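Local coordinates for protein ATP-citrate lyase beta-subunit (Chlorobium limicola, PDB 6HXJ) that probably works with the alpha subunit to cleave citrate with CoA and ATP, giving acetyl-CoA, oxaloacetate, ADP and phosphate, at residues Lys252-Val256 against Thr306-Pro311; Gly259-Thr265 against Asn312-Val318; Ala280-Thr284 against Val392-Met396. The contacts are given in a common frame with arbitrary orientation. Residue numbers count along the deposited sequence, not the author numbering.

Contact 1 of 3, residues Lys252-Val256 against Thr306-Pro311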
# COMPACT_ATOMS: atom_id res chain seq x y z
N LYS A 252 50.96 17.32 10.25
CA LYS A 252 51.87 18.46 10.41
C LYS A 252 53.16 18.18 9.64
O LYS A 252 53.68 17.07 9.66
CB LYS A 252 52.17 18.71 11.91
CG LYS A 252 50.93 18.90 12.79
CD LYS A 252 51.21 19.78 13.98
CE LYS A 252 49.94 20.31 14.60
NZ LYS A 252 50.21 21.50 15.47
N PHE A 253 53.65 19.19 8.92
CA PHE A 253 54.90 19.03 8.18
C PHE A 253 55.71 20.32 8.26
O PHE A 253 55.18 21.40 8.02
CB PHE A 253 54.67 18.58 6.72
CG PHE A 253 55.92 18.56 5.86
CD1 PHE A 253 56.79 17.47 5.90
CD2 PHE A 253 56.22 19.62 5.01
CE1 PHE A 253 57.94 17.45 5.10
CE2 PHE A 253 57.37 19.60 4.23
CZ PHE A 253 58.22 18.51 4.27
N VAL A 254 56.99 20.19 8.63
CA VAL A 254 57.95 21.29 8.72
C VAL A 254 59.23 20.85 8.00
O VAL A 254 59.78 19.79 8.29
CB VAL A 254 58.25 21.75 10.17
CG1 VAL A 254 59.12 23.00 10.17
CG2 VAL A 254 56.97 22.01 10.96
N GLU A 255 59.70 21.68 7.07
CA GLU A 255 60.91 21.39 6.32
C GLU A 255 62.14 21.95 7.03
O GLU A 255 62.17 23.13 7.39
CB GLU A 255 60.80 21.93 4.88
CG GLU A 255 61.69 21.20 3.87
CD GLU A 255 61.52 21.56 2.40
OE1 GLU A 255 60.37 21.82 1.97
OE2 GLU A 255 62.53 21.53 1.67
N VAL A 256 63.12 21.08 7.28
CA VAL A 256 64.38 21.48 7.91
C VAL A 256 65.41 21.62 6.77
O VAL A 256 65.56 20.67 5.99
CB VAL A 256 64.83 20.49 9.02
CG1 VAL A 256 66.16 20.91 9.64
CG2 VAL A 256 63.76 20.39 10.10
N THR A 306 54.95 13.97 0.17
CA THR A 306 55.72 15.19 0.47
C THR A 306 57.13 14.85 1.00
O THR A 306 58.12 15.44 0.56
CB THR A 306 54.92 16.04 1.50
OG1 THR A 306 53.58 16.22 1.08
CG2 THR A 306 55.56 17.39 1.78
N ILE A 307 57.20 13.88 1.95
CA ILE A 307 58.44 13.44 2.61
C ILE A 307 59.40 12.79 1.60
O ILE A 307 60.61 13.03 1.65
CB ILE A 307 58.12 12.56 3.84
CG1 ILE A 307 57.52 13.46 4.93
CG2 ILE A 307 59.37 11.84 4.41
CD1 ILE A 307 56.60 12.81 5.83
N CYS A 308 58.86 12.02 0.65
CA CYS A 308 59.61 11.35 -0.40
C CYS A 308 60.18 12.35 -1.42
O CYS A 308 61.27 12.12 -1.95
CB CYS A 308 58.75 10.29 -1.07
SG CYS A 308 58.07 9.02 0.06
N ARG A 309 59.43 13.45 -1.69
CA ARG A 309 59.83 14.51 -2.62
C ARG A 309 61.07 15.30 -2.10
O ARG A 309 61.74 15.93 -2.91
CB ARG A 309 58.65 15.45 -2.91
CG ARG A 309 57.57 14.88 -3.84
CD ARG A 309 56.31 15.75 -3.85
NE ARG A 309 55.09 15.00 -4.20
CZ ARG A 309 53.85 15.38 -3.91
NH1 ARG A 309 53.62 16.51 -3.26
NH2 ARG A 309 52.82 14.62 -4.25
N LEU A 310 61.38 15.23 -0.78
CA LEU A 310 62.51 15.93 -0.11
C LEU A 310 63.91 15.64 -0.71
O LEU A 310 64.22 14.49 -1.03
CB LEU A 310 62.51 15.65 1.41
CG LEU A 310 61.40 16.31 2.22
CD1 LEU A 310 61.29 15.68 3.59
CD2 LEU A 310 61.64 17.79 2.41
N PRO A 311 64.75 16.72 -0.84
CA PRO A 311 66.08 16.54 -1.43
C PRO A 311 67.11 15.91 -0.50
O PRO A 311 67.14 16.18 0.72
CB PRO A 311 66.49 17.96 -1.82
CG PRO A 311 65.80 18.84 -0.85
CD PRO A 311 64.50 18.14 -0.51
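Phe-253, on the strand that ends at Glu-255, is the centre of this contact: its CB points toward the end of helix 297-309, and its ring meets Thr-306, Ile-307 and Leu-310. The methyl of Thr-306 sits over one face, CG2 lying 3.8 Å from the ring centroid of Phe-253 and 13° off the normal, a CH-pi contact. With chi1 of Thr-306 at -50°, OG1 stays on the helix, hydrogen-bonded to the Ala-302 carbonyl, while CG2 is left for the ring. Leu-310 closes the ring edge, its CD2 4.0 Å from CZ of Phe-253, and Ile-307 CG1 approaches CE1 of the same ring to 4.0 Å. Leu-310 CD2 also lies 3.7 Å from CG of Glu-255; here the glutamate offers its aliphatic part, and its backbone N is bound by Glu-237. Ile-240 of helix 235-246 touches both Phe-253 and Thr-306, so the aromatic ring is held between two helices and its own strand. The contact buries 213 Å². A helix end and the loop after it, packed on an edge strand, form the layered alpha/beta arrangement of the flavodoxin-like domain in the succinyl-CoA synthetase family.

Contact 2 of 3, residues Gly259-Thr265 against Asn312-Val318; sequences GEIALLT and NIKHIIV
Two neighbouring parallel strands, 261-263 and 315-318, have axes 4.7 Å apart at closest approach, crossing at -25°. Ile-261 pairs with His-315, Ala-262 with Ile-316 and Leu-263 with Ile-317 (CA-CA 5.2, 4.9 and 4.8 Å). Hydrogen bonds run from Ala-262 N to His-315 O (3.2 Å) and, at 2.8 Å each, from Ile-317 N to Ala-262 O, Leu-264 N to Ile-317 O and Lys-314 N to Glu-260 O. Residues 261-263 and 315-317 are extended (phi -95 to -124°, psi 101 to 155°); the approach is bent, with phi/psi 81/127 at Gly-259, -89/-23 at Glu-260, 44/56 at Asn-312 and -95/-43 at Lys-314.

On one face Ile-317 (chi1 and chi2 both m) is the bump between two neighbours, its CG1 3.6 Å from Ile-261 CG2 and its CB 4.0 Å from Leu-263 CD2; His-315 turns its imidazole edge to Ile-261, CD2 of His-315 lying 4.2 Å from CG1 of Ile-261. Helices 268-280 and 391-397 cover this face. On the other, the small Ala-262 makes a hollow for Ile-313 (p, t), whose CD1 lies 3.9 Å from Ala-262 CB. Leu-264 (t, p) sets CD2 4.1 Å from Val-318 CG2. At the start, Glu-260 (chi1, chi2 m) packs alongside Lys-314, OE2 of Glu-260 3.6 Å from CD of Lys-314.

This is the parallel centre of a flavodoxin-like sheet, the Thr-265 side chain about 9 Å from bound citrate. Backbone amides and carbonyls bond the strands while their faces are largely aliphatic, the chemistry of a sheet buried between helix layers.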
# COMPACT_ATOMS: atom_id res chain seq x y z
N GLY A 259 69.50 18.04 5.78
CA GLY A 259 69.16 16.85 6.54
C GLY A 259 69.05 15.59 5.72
O GLY A 259 68.32 15.54 4.74
N GLU A 260 69.77 14.55 6.15
CA GLU A 260 69.81 13.24 5.50
C GLU A 260 68.72 12.29 6.02
O GLU A 260 68.38 11.33 5.32
CB GLU A 260 71.21 12.59 5.66
CG GLU A 260 72.41 13.54 5.61
CD GLU A 260 72.57 14.40 4.36
OE1 GLU A 260 72.46 15.64 4.48
OE2 GLU A 260 72.79 13.83 3.27
N ILE A 261 68.20 12.52 7.24
CA ILE A 261 67.21 11.60 7.81
C ILE A 261 65.79 12.22 7.83
O ILE A 261 65.52 13.17 8.57
CB ILE A 261 67.64 11.05 9.20
CG1 ILE A 261 69.04 10.42 9.14
CG2 ILE A 261 66.65 10.02 9.72
CD1 ILE A 261 70.09 11.18 9.90
N ALA A 262 64.88 11.62 7.06
CA ALA A 262 63.48 12.05 6.97
C ALA A 262 62.51 11.31 7.91
O ALA A 262 62.43 10.08 7.89
CB ALA A 262 63.00 11.97 5.52
N LEU A 263 61.80 12.07 8.71
CA LEU A 263 60.85 11.49 9.66
C LEU A 263 59.42 11.47 9.12
O LEU A 263 58.96 12.48 8.60
CB LEU A 263 60.89 12.25 11.01
CG LEU A 263 62.24 12.55 11.66
CD1 LEU A 263 62.07 13.54 12.80
CD2 LEU A 263 62.93 11.26 12.10
N LEU A 264 58.74 10.33 9.28
CA LEU A 264 57.33 10.09 8.95
C LEU A 264 56.76 9.36 10.18
O LEU A 264 56.43 8.17 10.15
CB LEU A 264 57.18 9.28 7.63
CG LEU A 264 55.75 8.84 7.18
CD1 LEU A 264 54.76 9.99 7.14
CD2 LEU A 264 55.80 8.12 5.85
N THR A 265 56.72 10.08 11.29
CA THR A 265 56.35 9.50 12.57
C THR A 265 54.93 9.86 13.06
O THR A 265 54.38 10.94 12.78
CB THR A 265 57.45 9.83 13.60
OG1 THR A 265 57.61 11.25 13.60
CG2 THR A 265 58.80 9.18 13.24
N ASN A 312 68.00 15.10 -1.12
CA ASN A 312 69.13 14.38 -0.52
C ASN A 312 68.79 13.67 0.82
O ASN A 312 69.44 13.87 1.86
CB ASN A 312 70.41 15.25 -0.42
CG ASN A 312 70.21 16.70 -0.00
OD1 ASN A 312 70.02 17.02 1.19
ND2 ASN A 312 70.26 17.61 -0.98
N ILE A 313 67.78 12.83 0.78
CA ILE A 313 67.42 12.06 1.96
C ILE A 313 67.95 10.63 1.82
O ILE A 313 67.77 9.99 0.78
CB ILE A 313 65.92 12.17 2.35
CG1 ILE A 313 64.98 11.59 1.27
CG2 ILE A 313 65.57 13.61 2.68
CD1 ILE A 313 63.60 11.27 1.77
N LYS A 314 68.63 10.12 2.85
CA LYS A 314 69.22 8.79 2.80
C LYS A 314 68.33 7.69 3.41
O LYS A 314 68.25 6.61 2.84
CB LYS A 314 70.64 8.77 3.40
CG LYS A 314 71.70 9.36 2.47
CD LYS A 314 72.75 10.21 3.20
CE LYS A 314 74.18 9.71 3.04
NZ LYS A 314 74.71 9.90 1.66
N HIS A 315 67.69 7.96 4.58
CA HIS A 315 66.81 7.02 5.30
C HIS A 315 65.45 7.65 5.51
O HIS A 315 65.36 8.87 5.58
CB HIS A 315 67.39 6.64 6.69
CG HIS A 315 68.83 6.24 6.65
ND1 HIS A 315 69.21 4.96 6.28
CD2 HIS A 315 69.95 6.99 6.83
CE1 HIS A 315 70.54 4.96 6.29
NE2 HIS A 315 71.02 6.16 6.62
N ILE A 316 64.41 6.82 5.66
CA ILE A 316 63.06 7.28 6.03
C ILE A 316 62.73 6.58 7.36
O ILE A 316 62.87 5.36 7.46
CB ILE A 316 61.92 7.02 4.97
CG1 ILE A 316 62.26 7.54 3.55
CG2 ILE A 316 60.55 7.60 5.45
CD1 ILE A 316 61.39 6.95 2.46
N ILE A 317 62.35 7.37 8.40
CA ILE A 317 61.98 6.84 9.69
C ILE A 317 60.47 6.87 9.82
O ILE A 317 59.88 7.93 10.07
CB ILE A 317 62.72 7.49 10.91
CG1 ILE A 317 64.27 7.50 10.75
CG2 ILE A 317 62.32 6.85 12.24
CD1 ILE A 317 64.98 6.18 10.50
N VAL A 318 59.85 5.70 9.62
CA VAL A 318 58.41 5.50 9.72
C VAL A 318 58.21 4.89 11.10
O VAL A 318 58.09 3.67 11.26
CB VAL A 318 57.85 4.61 8.56
CG1 VAL A 318 56.33 4.54 8.61
CG2 VAL A 318 58.31 5.12 7.20

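Contact 3 of 3, residues Ala280-Thr284 against Val392-Met396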
# COMPACT_ATOMS: atom_id res chain seq x y z
N ALA A 280 70.90 13.53 18.76
CA ALA A 280 71.74 12.88 19.77
C ALA A 280 72.71 11.86 19.14
O ALA A 280 73.87 11.81 19.55
CB ALA A 280 70.86 12.20 20.83
N ARG A 281 72.24 11.12 18.11
CA ARG A 281 73.04 10.13 17.39
C ARG A 281 73.96 10.75 16.32
O ARG A 281 74.60 10.02 15.55
CB ARG A 281 72.15 9.01 16.83
CG ARG A 281 71.47 8.10 17.88
CD ARG A 281 72.41 7.22 18.70
NE ARG A 281 72.73 7.81 20.00
CZ ARG A 281 72.20 7.42 21.16
NH1 ARG A 281 71.29 6.45 21.19
NH2 ARG A 281 72.57 8.00 22.30
N GLY A 282 74.07 12.08 16.31
CA GLY A 282 74.93 12.82 15.40
C GLY A 282 74.29 13.24 14.10
O GLY A 282 74.79 14.14 13.43
N GLY A 283 73.19 12.56 13.74
CA GLY A 283 72.44 12.79 12.51
C GLY A 283 71.84 14.17 12.32
O GLY A 283 71.93 15.04 13.19
N THR A 284 71.25 14.36 11.13
CA THR A 284 70.59 15.60 10.72
C THR A 284 69.17 15.27 10.28
O THR A 284 68.97 14.33 9.50
CB THR A 284 71.39 16.30 9.60
OG1 THR A 284 71.68 15.36 8.56
CG2 THR A 284 72.65 16.96 10.10
N VAL A 392 66.61 4.46 14.82
CA VAL A 392 67.47 5.60 14.50
C VAL A 392 68.95 5.16 14.56
O VAL A 392 69.74 5.59 13.73
CB VAL A 392 67.15 6.81 15.42
CG1 VAL A 392 68.22 7.90 15.36
CG2 VAL A 392 65.77 7.39 15.12
N ASP A 393 69.28 4.25 15.48
CA ASP A 393 70.64 3.72 15.64
C ASP A 393 71.00 2.85 14.44
O ASP A 393 72.04 3.07 13.80
CB ASP A 393 70.79 2.92 16.95
CG ASP A 393 70.36 3.62 18.26
OD1 ASP A 393 69.99 4.82 18.21
OD2 ASP A 393 70.37 2.95 19.33
N LEU A 394 70.10 1.92 14.10
CA LEU A 394 70.21 0.99 12.98
C LEU A 394 70.37 1.74 11.66
O LEU A 394 71.10 1.28 10.77
CB LEU A 394 68.98 0.09 12.95
CG LEU A 394 69.10 -1.23 13.72
CD1 LEU A 394 69.17 -1.03 15.23
CD2 LEU A 394 67.97 -2.12 13.40
N ALA A 395 69.73 2.92 11.56
CA ALA A 395 69.77 3.80 10.40
C ALA A 395 71.10 4.57 10.35
O ALA A 395 71.67 4.70 9.27
CB ALA A 395 68.60 4.76 10.43
N MET A 396 71.60 5.05 11.52
CA MET A 396 72.87 5.78 11.65
C MET A 396 74.05 4.88 11.29
O MET A 396 75.01 5.33 10.66
CB MET A 396 73.06 6.30 13.09
CG MET A 396 72.20 7.52 13.45
SD MET A 396 72.26 8.98 12.37
CE MET A 396 74.07 9.34 12.35
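A surface contact between a loop and a helix packs the turn after helix 268-280 against the C-terminal helix 391-397, on the face of the flavodoxin-like sheet that both helices cover. Arg-281 and Met-396 supply most of the 223 Å² buried. Arg-281, the first residue to leave helical geometry, points its CB toward the C-terminal helix and lies along it: CB is 3.7 Å from Met-396 CG, and CG is 4.1 Å from Val-392 CG1. At the far end the guanidinium turns its edge to Asp-393, with NH1 of Arg-281 3.6 Å from OD1 of Asp-393, a long salt bridge; CD of Arg-281 comes to 3.4 Å from the same oxygen. Arg-281 is also touched by a polar side chain of the alpha subunit. Inward, Val-392 packs on Tyr-274, Ala-277 and Val-278. Two glycines follow Arg-281: Gly-282, at phi/psi 91/-19, where a CB would jam against the carbonyl O of Arg-281, and Gly-283, which lets the thioether come close. Met-396, with all three chi angles m, lays CE 3.3 Å from Arg-281 O and 3.6 Å from Gly-283 N, and a CB on Gly-283 would fall only 2.9 Å from Met-396 SD.

In the fold
From the N terminus the chain passes 252-256, 259-265 and 280-284 before returning in the same order through 306-311, 312-318 and 392-396, so every pair of contacts crosses and none nests. Contact 1 closes a loop over 49 residues, contact 2 over 46 and contact 3 over 107. Contact 1 joins the edge strand to one helix layer, contact 2 the central strands, contact 3 the opposite layer near the C terminus. Ile-307 couples the first two, its CD1 3.6 Å from Leu-264 CD1. Contact 2 meets contact 3 where Thr-284 O accepts a probable hydrogen bond from Ile-261 N (3.0 Å). Contacts 1 and 3 do not touch.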